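Local coordinates for protein 2-dehydropantoate 2-reductase (Enterococcus faecium, PDB 3WFI) that is a D-mandelate dehydrogenase of the ketopantoate reductase family, binding NAD(+) and probably interconverting D-2-hydroxy acids and the matching 2-keto acids, at residues A219-E224 and P293-L298; V203-L208 and E246-P251; L149-D154 and A174-N179; I180-Y185 and E232-D237. All coordinates share one frame; numbering follows the deposited sequence.

Interaction 1: residues A219-E224 and P293-L298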
loop_
_atom_site.group_PDB
_atom_site.type_symbol
_atom_site.label_atom_id
_atom_site.label_comp_id
_atom_site.label_asym_id
_atom_site.label_seq_id
_atom_site.Cartn_x
_atom_site.Cartn_y
_atom_site.Cartn_z
ATOM N N ALA B 219 5.858 0.509 12.253
ATOM C CA ALA B 219 7.174 -0.013 12.603
ATOM C C ALA B 219 8.008 -0.298 11.379
ATOM O O ALA B 219 9.214 0.001 11.354
ATOM C CB ALA B 219 7.054 -1.267 13.451
ATOM N N THR B 220 7.376 -0.883 10.358
ATOM C CA THR B 220 8.083 -1.216 9.132
ATOM C C THR B 220 8.579 0.051 8.439
ATOM O O THR B 220 9.729 0.105 7.980
ATOM C CB THR B 220 7.185 -2.038 8.176
ATOM O OG1 THR B 220 6.730 -3.218 8.845
ATOM C CG2 THR B 220 7.932 -2.456 6.931
ATOM N N ILE B 221 7.720 1.060 8.348
ATOM C CA ILE B 221 8.097 2.315 7.693
ATOM C C ILE B 221 9.226 3.016 8.450
ATOM O O ILE B 221 10.207 3.467 7.841
ATOM C CB ILE B 221 6.887 3.259 7.503
ATOM C CG1 ILE B 221 5.945 2.685 6.459
ATOM C CG2 ILE B 221 7.342 4.656 7.072
ATOM C CD1 ILE B 221 4.525 3.227 6.549
ATOM N N VAL B 222 9.115 3.085 9.774
ATOM C CA VAL B 222 10.133 3.764 10.576
ATOM C C VAL B 222 11.493 3.071 10.414
ATOM O O VAL B 222 12.531 3.727 10.348
ATOM C CB VAL B 222 9.728 3.848 12.061
ATOM C CG1 VAL B 222 10.888 4.320 12.915
ATOM C CG2 VAL B 222 8.545 4.781 12.234
ATOM N N ASN B 223 11.484 1.744 10.304
ATOM C CA ASN B 223 12.734 1.020 10.081
ATOM C C ASN B 223 13.384 1.345 8.760
ATOM O O ASN B 223 14.603 1.401 8.667
ATOM C CB ASN B 223 12.541 -0.483 10.251
ATOM C CG ASN B 223 12.784 -0.911 11.662
ATOM O OD1 ASN B 223 13.930 -0.990 12.101
ATOM N ND2 ASN B 223 11.724 -1.194 12.384
ATOM N N GLU B 224 12.575 1.590 7.737
ATOM C CA GLU B 224 13.101 2.028 6.451
ATOM C C GLU B 224 13.751 3.414 6.571
ATOM O O GLU B 224 14.882 3.614 6.123
ATOM C CB GLU B 224 12.002 2.026 5.369
ATOM C CG GLU B 224 11.467 0.639 5.054
ATOM C CD GLU B 224 10.455 0.607 3.923
ATOM O OE1 GLU B 224 10.135 1.675 3.361
ATOM O OE2 GLU B 224 9.950 -0.499 3.627
ATOM N N PRO B 293 10.588 -0.760 0.476
ATOM C CA PRO B 293 9.376 -1.148 -0.232
ATOM C C PRO B 293 8.096 -0.519 0.306
ATOM O O PRO B 293 7.218 -0.203 -0.489
ATOM C CB PRO B 293 9.343 -2.665 -0.068
ATOM C CG PRO B 293 10.139 -2.930 1.168
ATOM C CD PRO B 293 11.227 -1.908 1.149
ATOM N N TYR B 294 7.979 -0.352 1.625
ATOM C CA TYR B 294 6.765 0.268 2.175
ATOM C C TYR B 294 6.689 1.744 1.762
ATOM O O TYR B 294 5.633 2.232 1.407
ATOM C CB TYR B 294 6.671 0.111 3.711
ATOM C CG TYR B 294 6.083 -1.213 4.193
ATOM C CD1 TYR B 294 6.433 -2.426 3.610
ATOM C CD2 TYR B 294 5.169 -1.237 5.240
ATOM C CE1 TYR B 294 5.908 -3.616 4.070
ATOM C CE2 TYR B 294 4.624 -2.416 5.706
ATOM C CZ TYR B 294 4.996 -3.608 5.115
ATOM O OH TYR B 294 4.473 -4.794 5.564
ATOM N N CYS B 295 7.816 2.449 1.771
ATOM C CA CYS B 295 7.846 3.843 1.291
ATOM C C CYS B 295 7.532 3.899 -0.202
ATOM O O CYS B 295 6.781 4.775 -0.645
ATOM C CB CYS B 295 9.197 4.516 1.590
ATOM S SG CYS B 295 9.494 4.948 3.325
ATOM N N ASP B 296 8.075 2.952 -0.967
ATOM C CA ASP B 296 7.760 2.840 -2.413
ATOM C C ASP B 296 6.242 2.645 -2.629
ATOM O O ASP B 296 5.603 3.371 -3.390
ATOM C CB ASP B 296 8.502 1.663 -3.040
ATOM C CG ASP B 296 10.036 1.816 -3.018
ATOM O OD1 ASP B 296 10.583 2.861 -2.569
ATOM O OD2 ASP B 296 10.706 0.842 -3.425
ATOM N N PHE B 297 5.690 1.650 -1.948
ATOM C CA PHE B 297 4.276 1.244 -2.112
ATOM C C PHE B 297 3.307 2.324 -1.625
ATOM O O PHE B 297 2.326 2.630 -2.304
ATOM C CB PHE B 297 4.037 -0.070 -1.359
ATOM C CG PHE B 297 2.813 -0.851 -1.790
ATOM C CD1 PHE B 297 2.459 -1.990 -1.083
ATOM C CD2 PHE B 297 2.042 -0.503 -2.901
ATOM C CE1 PHE B 297 1.364 -2.743 -1.438
ATOM C CE2 PHE B 297 0.938 -1.255 -3.255
ATOM C CZ PHE B 297 0.593 -2.376 -2.527
ATOM N N LEU B 298 3.585 2.902 -0.465
ATOM C CA LEU B 298 2.737 3.950 0.074
ATOM C C LEU B 298 2.721 5.152 -0.878
ATOM O O LEU B 298 1.674 5.750 -1.113
ATOM C CB LEU B 298 3.191 4.369 1.477
ATOM C CG LEU B 298 2.236 5.294 2.239
ATOM C CD1 LEU B 298 0.806 4.768 2.227
ATOM C CD2 LEU B 298 2.699 5.489 3.671
#

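Interaction 2: residues V203-L208 and E246-P251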
loop_
_atom_site.group_PDB
_atom_site.type_symbol
_atom_site.label_atom_id
_atom_site.label_comp_id
_atom_site.label_asym_id
_atom_site.label_seq_id
_atom_site.Cartn_x
_atom_site.Cartn_y
_atom_site.Cartn_z
ATOM N N VAL B 203 -9.177 7.459 7.290
ATOM C CA VAL B 203 -9.364 7.418 8.735
ATOM C C VAL B 203 -8.642 8.595 9.351
ATOM O O VAL B 203 -7.679 9.101 8.780
ATOM C CB VAL B 203 -8.811 6.093 9.346
ATOM C CG1 VAL B 203 -9.685 4.909 8.967
ATOM C CG2 VAL B 203 -7.366 5.826 8.926
ATOM N N ASN B 204 -9.088 9.034 10.521
ATOM C CA ASN B 204 -8.290 9.959 11.317
ATOM C C ASN B 204 -7.208 9.163 12.041
ATOM O O ASN B 204 -7.158 7.938 11.939
ATOM C CB ASN B 204 -9.158 10.810 12.278
ATOM C CG ASN B 204 -9.911 9.982 13.302
ATOM O OD1 ASN B 204 -9.509 8.884 13.662
ATOM N ND2 ASN B 204 -11.017 10.514 13.773
ATOM N N MET B 205 -6.356 9.843 12.793
ATOM C CA MET B 205 -5.228 9.166 13.408
ATOM C C MET B 205 -5.658 8.205 14.512
ATOM O O MET B 205 -5.098 7.115 14.642
ATOM C CB MET B 205 -4.195 10.185 13.886
ATOM C CG MET B 205 -3.411 10.731 12.700
ATOM S SD MET B 205 -2.291 12.070 13.047
ATOM C CE MET B 205 -3.431 13.444 13.230
ATOM N N ALA B 206 -6.669 8.595 15.289
ATOM C CA ALA B 206 -7.235 7.697 16.290
ATOM C C ALA B 206 -7.807 6.420 15.671
ATOM O O ALA B 206 -7.608 5.333 16.207
ATOM C CB ALA B 206 -8.305 8.401 17.109
ATOM N N GLU B 207 -8.530 6.543 14.563
ATOM C CA GLU B 207 -9.090 5.354 13.910
ATOM C C GLU B 207 -7.981 4.466 13.313
ATOM O O GLU B 207 -8.062 3.236 13.344
ATOM C CB GLU B 207 -10.127 5.734 12.854
ATOM C CG GLU B 207 -11.406 6.403 13.385
ATOM C CD GLU B 207 -12.252 7.080 12.304
ATOM O OE1 GLU B 207 -11.707 7.563 11.274
ATOM O OE2 GLU B 207 -13.492 7.159 12.503
ATOM N N LEU B 208 -6.932 5.085 12.794
ATOM C CA LEU B 208 -5.788 4.305 12.329
ATOM C C LEU B 208 -5.223 3.469 13.487
ATOM O O LEU B 208 -4.988 2.256 13.347
ATOM C CB LEU B 208 -4.719 5.228 11.742
ATOM C CG LEU B 208 -3.390 4.589 11.362
ATOM C CD1 LEU B 208 -3.570 3.513 10.297
ATOM C CD2 LEU B 208 -2.428 5.670 10.904
ATOM N N GLU B 246 3.142 6.772 17.212
ATOM C CA GLU B 246 1.920 6.193 17.759
ATOM C C GLU B 246 1.214 7.065 18.800
ATOM O O GLU B 246 0.022 6.873 19.065
ATOM C CB GLU B 246 2.199 4.782 18.293
ATOM C CG GLU B 246 2.575 3.829 17.157
ATOM C CD GLU B 246 2.795 2.406 17.603
ATOM O OE1 GLU B 246 2.886 2.144 18.811
ATOM O OE2 GLU B 246 2.910 1.536 16.725
ATOM N N SER B 247 1.928 8.029 19.369
ATOM C CA SER B 247 1.311 9.021 20.250
ATOM C C SER B 247 0.252 9.872 19.528
ATOM O O SER B 247 -0.648 10.429 20.167
ATOM C CB SER B 247 2.385 9.925 20.878
ATOM O OG SER B 247 2.911 10.852 19.945
ATOM N N CYS B 248 0.338 9.944 18.199
ATOM C CA CYS B 248 -0.697 10.606 17.395
ATOM C C CYS B 248 -2.059 9.918 17.427
ATOM O O CYS B 248 -3.073 10.526 17.063
ATOM C CB CYS B 248 -0.249 10.707 15.944
ATOM S SG CYS B 248 1.230 11.704 15.704
ATOM N N PHE B 249 -2.083 8.645 17.827
ATOM C CA PHE B 249 -3.329 7.883 17.915
ATOM C C PHE B 249 -4.244 8.319 19.065
ATOM O O PHE B 249 -5.404 7.909 19.105
ATOM C CB PHE B 249 -3.069 6.389 18.134
ATOM C CG PHE B 249 -2.277 5.711 17.045
ATOM C CD1 PHE B 249 -2.272 6.174 15.729
ATOM C CD2 PHE B 249 -1.576 4.537 17.343
ATOM C CE1 PHE B 249 -1.544 5.501 14.747
ATOM C CE2 PHE B 249 -0.847 3.867 16.369
ATOM C CZ PHE B 249 -0.836 4.347 15.067
ATOM N N ASP B 250 -3.724 9.087 20.019
ATOM C CA ASP B 250 -4.496 9.376 21.241
ATOM C C ASP B 250 -5.663 10.298 20.902
ATOM O O ASP B 250 -5.442 11.441 20.536
ATOM C CB ASP B 250 -3.592 10.001 22.309
ATOM C CG ASP B 250 -4.233 10.011 23.700
ATOM O OD1 ASP B 250 -3.490 10.018 24.703
ATOM O OD2 ASP B 250 -5.475 10.025 23.794
ATOM N N PRO B 251 -6.914 9.814 21.030
ATOM C CA PRO B 251 -8.052 10.702 20.726
ATOM C C PRO B 251 -8.206 11.911 21.667
ATOM O O PRO B 251 -8.821 12.911 21.283
ATOM C CB PRO B 251 -9.262 9.782 20.859
ATOM C CG PRO B 251 -8.827 8.692 21.769
ATOM C CD PRO B 251 -7.356 8.516 21.564
HETATM O O HOH W 1 -6.394 5.189 18.768
#

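Interaction 3: residues L149-D154 and A174-N179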
loop_
_atom_site.group_PDB
_atom_site.type_symbol
_atom_site.label_atom_id
_atom_site.label_comp_id
_atom_site.label_asym_id
_atom_site.label_seq_id
_atom_site.Cartn_x
_atom_site.Cartn_y
_atom_site.Cartn_z
ATOM N N LEU B 149 20.172 25.723 14.305
ATOM C CA LEU B 149 20.706 25.271 13.015
ATOM C C LEU B 149 21.910 24.365 13.161
ATOM O O LEU B 149 22.602 24.386 14.184
ATOM C CB LEU B 149 21.033 26.476 12.108
ATOM C CG LEU B 149 22.159 27.439 12.516
ATOM C CD1 LEU B 149 23.531 26.902 12.119
ATOM C CD2 LEU B 149 21.953 28.810 11.890
ATOM N N GLN B 150 22.141 23.564 12.123
ATOM C CA GLN B 150 23.188 22.562 12.122
ATOM C C GLN B 150 23.849 22.437 10.754
ATOM O O GLN B 150 23.188 22.542 9.727
ATOM C CB GLN B 150 22.599 21.205 12.505
ATOM C CG GLN B 150 23.655 20.132 12.728
ATOM C CD GLN B 150 23.094 18.854 13.309
ATOM O OE1 GLN B 150 21.877 18.678 13.411
ATOM N NE2 GLN B 150 23.992 17.958 13.730
ATOM N N ASN B 151 25.153 22.194 10.762
ATOM C CA ASN B 151 25.883 21.846 9.551
ATOM C C ASN B 151 25.520 20.439 9.073
ATOM O O ASN B 151 25.392 19.519 9.867
ATOM C CB ASN B 151 27.404 21.945 9.768
ATOM C CG ASN B 151 27.907 21.006 10.854
ATOM O OD1 ASN B 151 27.562 21.161 12.022
ATOM N ND2 ASN B 151 28.714 20.029 10.472
ATOM N N LEU B 152 25.361 20.277 7.771
ATOM C CA LEU B 152 25.346 18.939 7.167
ATOM C C LEU B 152 26.711 18.375 6.798
ATOM O O LEU B 152 26.862 17.158 6.734
ATOM C CB LEU B 152 24.473 18.923 5.932
ATOM C CG LEU B 152 23.012 19.133 6.265
ATOM C CD1 LEU B 152 22.219 19.099 4.977
ATOM C CD2 LEU B 152 22.519 18.063 7.215
ATOM N N GLY B 153 27.697 19.220 6.537
ATOM C CA GLY B 153 29.001 18.699 6.134
ATOM C C GLY B 153 29.927 18.452 7.307
ATOM O O GLY B 153 29.973 19.242 8.247
ATOM N N ASP B 154 30.694 17.367 7.221
ATOM C CA ASP B 154 31.622 16.965 8.277
ATOM C C ASP B 154 32.581 18.095 8.552
ATOM O O ASP B 154 33.062 18.735 7.620
ATOM C CB ASP B 154 32.454 15.747 7.832
ATOM C CG ASP B 154 31.638 14.473 7.682
ATOM O OD1 ASP B 154 30.573 14.301 8.320
ATOM O OD2 ASP B 154 32.102 13.596 6.936
ATOM N N ALA B 174 19.845 33.083 17.152
ATOM C CA ALA B 174 20.190 31.826 16.506
ATOM C C ALA B 174 21.212 31.059 17.324
ATOM O O ALA B 174 22.075 31.661 17.964
ATOM C CB ALA B 174 20.731 32.085 15.098
ATOM N N HIS B 175 21.129 29.730 17.285
ATOM C CA HIS B 175 22.068 28.871 18.003
ATOM C C HIS B 175 22.382 27.608 17.233
ATOM O O HIS B 175 21.527 27.064 16.530
ATOM C CB HIS B 175 21.498 28.461 19.364
ATOM C CG HIS B 175 21.066 29.619 20.201
ATOM N ND1 HIS B 175 19.743 29.948 20.371
ATOM C CD2 HIS B 175 21.775 30.530 20.901
ATOM C CE1 HIS B 175 19.653 31.005 21.156
ATOM N NE2 HIS B 175 20.873 31.388 21.479
ATOM N N PHE B 176 23.618 27.147 17.382
ATOM C CA PHE B 176 23.995 25.818 16.937
ATOM C C PHE B 176 23.306 24.754 17.780
ATOM O O PHE B 176 23.232 24.870 19.001
ATOM C CB PHE B 176 25.511 25.627 17.046
ATOM C CG PHE B 176 25.973 24.252 16.670
ATOM C CD1 PHE B 176 26.083 23.883 15.338
ATOM C CD2 PHE B 176 26.284 23.319 17.649
ATOM C CE1 PHE B 176 26.511 22.614 14.986
ATOM C CE2 PHE B 176 26.707 22.047 17.306
ATOM C CZ PHE B 176 26.825 21.696 15.971
ATOM N N SER B 177 22.827 23.702 17.119
ATOM C CA SER B 177 22.358 22.502 17.793
ATOM C C SER B 177 22.811 21.295 16.996
ATOM O O SER B 177 22.672 21.284 15.788
ATOM C CB SER B 177 20.834 22.512 17.906
ATOM O OG SER B 177 20.362 21.224 18.259
ATOM N N ASP B 178 23.353 20.281 17.670
ATOM C CA ASP B 178 23.767 19.052 16.985
ATOM C C ASP B 178 22.633 18.035 16.902
ATOM O O ASP B 178 22.845 16.878 16.543
ATOM C CB ASP B 178 25.004 18.435 17.649
ATOM C CG ASP B 178 24.747 17.950 19.079
ATOM O OD1 ASP B 178 23.584 17.964 19.535
ATOM O OD2 ASP B 178 25.731 17.562 19.754
ATOM N N ASN B 179 21.417 18.456 17.223
ATOM C CA ASN B 179 20.320 17.493 17.255
ATOM C C ASN B 179 19.263 17.778 16.205
ATOM O O ASN B 179 18.256 17.069 16.157
ATOM C CB ASN B 179 19.701 17.481 18.647
ATOM C CG ASN B 179 18.761 16.310 18.871
ATOM O OD1 ASN B 179 17.577 16.508 19.141
ATOM N ND2 ASN B 179 19.276 15.084 18.739
#

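Interaction 4: residues I180-Y185 and E232-D237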
loop_
_atom_site.group_PDB
_atom_site.type_symbol
_atom_site.label_atom_id
_atom_site.label_comp_id
_atom_site.label_asym_id
_atom_site.label_seq_id
_atom_site.Cartn_x
_atom_site.Cartn_y
_atom_site.Cartn_z
ATOM N N ILE B 180 19.525 18.756 15.328
ATOM C CA ILE B 180 18.551 19.209 14.316
ATOM C C ILE B 180 18.279 18.092 13.306
ATOM O O ILE B 180 17.138 17.845 12.936
ATOM C CB ILE B 180 19.056 20.434 13.507
ATOM C CG1 ILE B 180 19.314 21.630 14.408
ATOM C CG2 ILE B 180 18.060 20.825 12.422
ATOM C CD1 ILE B 180 18.130 22.043 15.255
ATOM N N HIS B 181 19.339 17.440 12.849
ATOM C CA HIS B 181 19.238 16.467 11.765
ATOM C C HIS B 181 18.412 15.275 12.266
ATOM O O HIS B 181 17.502 14.789 11.588
ATOM C CB HIS B 181 20.636 16.016 11.352
ATOM C CG HIS B 181 20.711 15.402 9.991
ATOM N ND1 HIS B 181 19.602 15.119 9.220
ATOM C CD2 HIS B 181 21.784 14.998 9.273
ATOM C CE1 HIS B 181 19.994 14.580 8.080
ATOM N NE2 HIS B 181 21.313 14.485 8.091
ATOM N N TYR B 182 18.735 14.827 13.477
ATOM C CA TYR B 182 18.016 13.749 14.132
ATOM C C TYR B 182 16.554 14.101 14.283
ATOM O O TYR B 182 15.697 13.289 13.945
ATOM C CB TYR B 182 18.602 13.471 15.512
ATOM C CG TYR B 182 17.976 12.285 16.242
ATOM C CD1 TYR B 182 18.619 11.061 16.301
ATOM C CD2 TYR B 182 16.745 12.410 16.889
ATOM C CE1 TYR B 182 18.068 9.995 16.989
ATOM C CE2 TYR B 182 16.168 11.346 17.572
ATOM C CZ TYR B 182 16.838 10.135 17.619
ATOM O OH TYR B 182 16.269 9.071 18.278
ATOM N N SER B 183 16.264 15.311 14.772
ATOM C CA SER B 183 14.890 15.683 15.083
ATOM C C SER B 183 14.069 15.847 13.807
ATOM O O SER B 183 12.866 15.565 13.796
ATOM C CB SER B 183 14.814 16.937 15.978
ATOM O OG SER B 183 14.462 18.070 15.222
ATOM N N ILE B 184 14.727 16.253 12.719
ATOM C CA ILE B 184 14.087 16.352 11.411
ATOM C C ILE B 184 13.725 14.933 10.887
ATOM O O ILE B 184 12.654 14.727 10.302
ATOM C CB ILE B 184 14.992 17.081 10.362
ATOM C CG1 ILE B 184 15.290 18.553 10.679
ATOM C CG2 ILE B 184 14.418 16.967 8.946
ATOM C CD1 ILE B 184 14.654 19.193 11.886
ATOM N N TYR B 185 14.617 13.961 11.080
ATOM C CA TYR B 185 14.308 12.567 10.702
ATOM C C TYR B 185 13.173 12.007 11.545
ATOM O O TYR B 185 12.277 11.376 11.016
ATOM C CB TYR B 185 15.541 11.665 10.777
ATOM C CG TYR B 185 16.171 11.342 9.424
ATOM C CD1 TYR B 185 17.383 11.905 9.040
ATOM C CD2 TYR B 185 15.567 10.424 8.544
ATOM C CE1 TYR B 185 17.961 11.583 7.804
ATOM C CE2 TYR B 185 16.132 10.097 7.314
ATOM C CZ TYR B 185 17.323 10.664 6.944
ATOM O OH TYR B 185 17.830 10.297 5.712
ATOM N N GLU B 232 23.442 7.970 6.535
ATOM C CA GLU B 232 23.815 9.379 6.698
ATOM C C GLU B 232 24.296 9.706 8.136
ATOM O O GLU B 232 24.274 10.857 8.550
ATOM C CB GLU B 232 22.638 10.262 6.282
ATOM C CG GLU B 232 22.221 9.986 4.841
ATOM C CD GLU B 232 20.944 10.653 4.410
ATOM O OE1 GLU B 232 20.174 11.132 5.274
ATOM O OE2 GLU B 232 20.700 10.678 3.181
ATOM N N LYS B 233 24.744 8.679 8.864
ATOM C CA LYS B 233 25.368 8.821 10.180
ATOM C C LYS B 233 24.407 9.339 11.230
ATOM O O LYS B 233 24.831 9.970 12.196
ATOM C CB LYS B 233 26.607 9.734 10.126
ATOM C CG LYS B 233 27.566 9.443 8.981
ATOM C CD LYS B 233 28.072 8.015 9.025
ATOM C CE LYS B 233 29.077 7.736 7.906
ATOM N NZ LYS B 233 29.164 6.273 7.657
ATOM N N ILE B 234 23.121 9.056 11.050
ATOM C CA ILE B 234 22.115 9.419 12.024
ATOM C C ILE B 234 21.486 8.130 12.553
ATOM O O ILE B 234 20.873 7.379 11.799
ATOM C CB ILE B 234 21.013 10.284 11.389
ATOM C CG1 ILE B 234 21.586 11.643 10.904
ATOM C CG2 ILE B 234 19.873 10.459 12.394
ATOM C CD1 ILE B 234 21.728 12.695 11.991
ATOM N N GLU B 235 21.633 7.881 13.844
ATOM C CA GLU B 235 21.193 6.632 14.436
ATOM C C GLU B 235 19.930 6.845 15.252
ATOM O O GLU B 235 19.981 7.221 16.416
ATOM C CB GLU B 235 22.344 6.045 15.248
ATOM C CG GLU B 235 22.085 4.640 15.741
ATOM C CD GLU B 235 23.252 4.052 16.534
ATOM O OE1 GLU B 235 24.307 4.719 16.665
ATOM O OE2 GLU B 235 23.118 2.906 17.011
ATOM N N LEU B 236 18.777 6.628 14.618
ATOM C CA LEU B 236 17.489 6.819 15.288
ATOM C C LEU B 236 17.248 5.772 16.362
ATOM O O LEU B 236 17.579 4.611 16.188
ATOM C CB LEU B 236 16.332 6.774 14.283
ATOM C CG LEU B 236 16.318 7.853 13.192
ATOM C CD1 LEU B 236 15.137 7.643 12.261
ATOM C CD2 LEU B 236 16.277 9.234 13.811
ATOM N N ASP B 237 16.687 6.201 17.484
ATOM C CA ASP B 237 16.143 5.286 18.489
ATOM C C ASP B 237 14.805 4.794 17.959
ATOM O O ASP B 237 13.768 5.421 18.171
ATOM C CB ASP B 237 15.994 6.037 19.823
ATOM C CG ASP B 237 15.510 5.152 20.968
ATOM O OD1 ASP B 237 14.839 4.128 20.742
ATOM O OD2 ASP B 237 15.792 5.507 22.117
#

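Interaction 1: residues A219-E224 and P293-L298
Tyr294 meets Thr220, Ile221 and Glu224 where helix 214-231 crosses the start of helix 293-308, their local axes 9.1 Å apart at a signed angle of -111°. Its CB is met by Glu224 OE2 and, at 3.8 Å, by CG1 of Ile221, the tyrosine and isoleucine side chains crossing at about a right angle. Further out, the methyl CG2 of Thr220 sits over the centre of the ring, 3.3 Å from the centroid, in a CH-pi contact that touches all six ring carbons almost evenly. At the tip, OH hydrogen-bonds to Glu300 of the second subunit. The backbone of Tyr294 is held by Glu224, whose extended side chain presents its carboxylate to the first turn of the helix: OE2 accepts from Tyr294 N (2.8 Å) and OE1 from Cys295 N (2.9 Å), each through its syn lone pair. Two N-H groups at a helix start would be expected to favour the charged carboxylate. Beside this grip, Ile221 CD1 reaches Leu298 CD2 at 4.1 Å. Helix 278-288 borders Cys295 and Leu298, helix 238-246 packs on Ala219 and Val222, and Tyr294 stacks on Phe297 of the second subunit, so the crossing adjoins the dimer interface.

Interaction 2: residues V203-L208 and E246-P251
Met205 and Ala206, in the first turn of the short helix 205-209, press against Cys248 and Phe249 of the loop that follows helix 238-246; the helix opens with a capping box, and both pieces belong to the helical C-terminal domain. The backbones come close enough for Ala206 CA to make a C-H...O contact with Phe249 O at 3.4 Å. Met205 lays its CB against Cys248 O, also 3.4 Å away, and its sulfur SD touches Cys248 CB at 3.8 Å. The Phe249 ring meets the helix obliquely: its CD1 lies 3.2 Å from Met205 O, and its CE1 meets Leu208 CD2 at 3.9 Å, while Glu246 CA covers one ring face toward the rim. A water joins the two backbones, donating to Ala206 O (2.8 Å) and to Phe249 O (2.9 Å). Around this shell, Met194 of helix 194-201 touches both Met205 and Phe249, and Ala214 of helix 214-231 touches Leu208 and Phe249. The helical turn is itself set by Asn204 and Glu207. Glu207 OE1 accepts from Asn204 N, which meets it on the anti side. A chi1 of 62° sets CG of Asn204 between its backbone N and carbonyl carbon. In return, Asn204 OD1 accepts from Glu207 N at 2.7 Å, the donor nearly in line with the side-chain C=O at 177°.

Interaction 3: residues L149-D154 and A174-N179
Leu149 and Phe176 pair as neighbours on parallel strands, the last two of the large sheet, joined through helix 157-168 in a beta-alpha-beta crossover. Backbone bonds make the pairing: Leu149 N donates to His175 O (2.9 Å) and Ser177 N to Leu149 O (3.0 Å). Phe176 CA adds a C-H...O contact of 3.4 Å to that same Leu149 O. The local strand directions differ by 40°, and beyond this single bridge the polar contacts pass to side chains. Gln150, its chain extended with CG anti to the backbone N (chi1 -172°), runs past Ser177 O, which lies 3.3 Å from its CB, until NE2 makes a weak bond to Asp178 O. Its OE1 turns to a different partner, accepting from His181 N in the first turn of helix 180-191. Apolar packing falls on the side of the sheet that carries Leu149 and Phe176: Leu149 rests on Leu167 of the crossover helix and Phe176 on Ala160. The Phe176 ring also makes a cation-pi contact with Lys161 and meets Asn151, whose amide plane is nearly coplanar with it, 20° apart. Asn151 ND2 donates to Gly153 O, and the amide oxygen OD1 points at the ring edge, 3.5 Å from Phe176 CE1.

Interaction 4: residues I180-Y185 and E232-D237
Tyr182, Tyr185 and His181 present their rings to the loop 232-237, which crosses the start of helix 180-191. One face of the Tyr182 ring carries Leu236 CD2, 3.9 Å from the centroid and shifted toward the rim, while Glu235 O lies in the ring plane at the edge, 3.4 Å from CE1. CG of Tyr182 is anti to the backbone N (chi1 -176°), and the OH at the ring's far end accepts a nearly straight bond from Asp237 N (3.0 Å, 169°). Ile234 touches two of the rings, its CG1 over a face of His181 at 3.9 Å from the centroid and its CG2 against Tyr182 CD1 at 4.1 Å. Tyr185 is met in its plane at the edge by Glu232 OE1: its OH donates across a short 2.5 Å, approaching from well above the carboxylate plane. The other oxygen, OE2, takes a salt bridge from Lys284 and a hydrogen bond with Tyr288. The loop thus spans two helix ends: a Schellman motif at Lys233 closes helix 214-231, and Asp237 OD1 caps helix 238-246 at Glu240 N. Ile180 and His181 rest on Ile124 of strand 122-127, placing the contact where the helical domain meets the Rossmann-type sheet.

Overall arrangement
Interaction 3 closes first along the chain, at the edge of the Rossmann-type sheet, and the other three follow within the helical C-terminal domain, their segments alternating in sequence. Strand 174-176 leads directly into helix 180-191, and interactions 3 and 4, with centres about 12 Å apart, touch, for example where Leu152 packs on His181. Interactions 1 and 2, their centres about 18 Å from each other, do not touch; helix 214-231, which carries half of interaction 1, follows helix 205-209 of interaction 2 and leads into the loop of interaction 4. The centre of interaction 2 is about 32 Å from that of interaction 3. The set therefore runs from the nucleotide-binding domain, across the domain junction, to the helical and dimer-forming end.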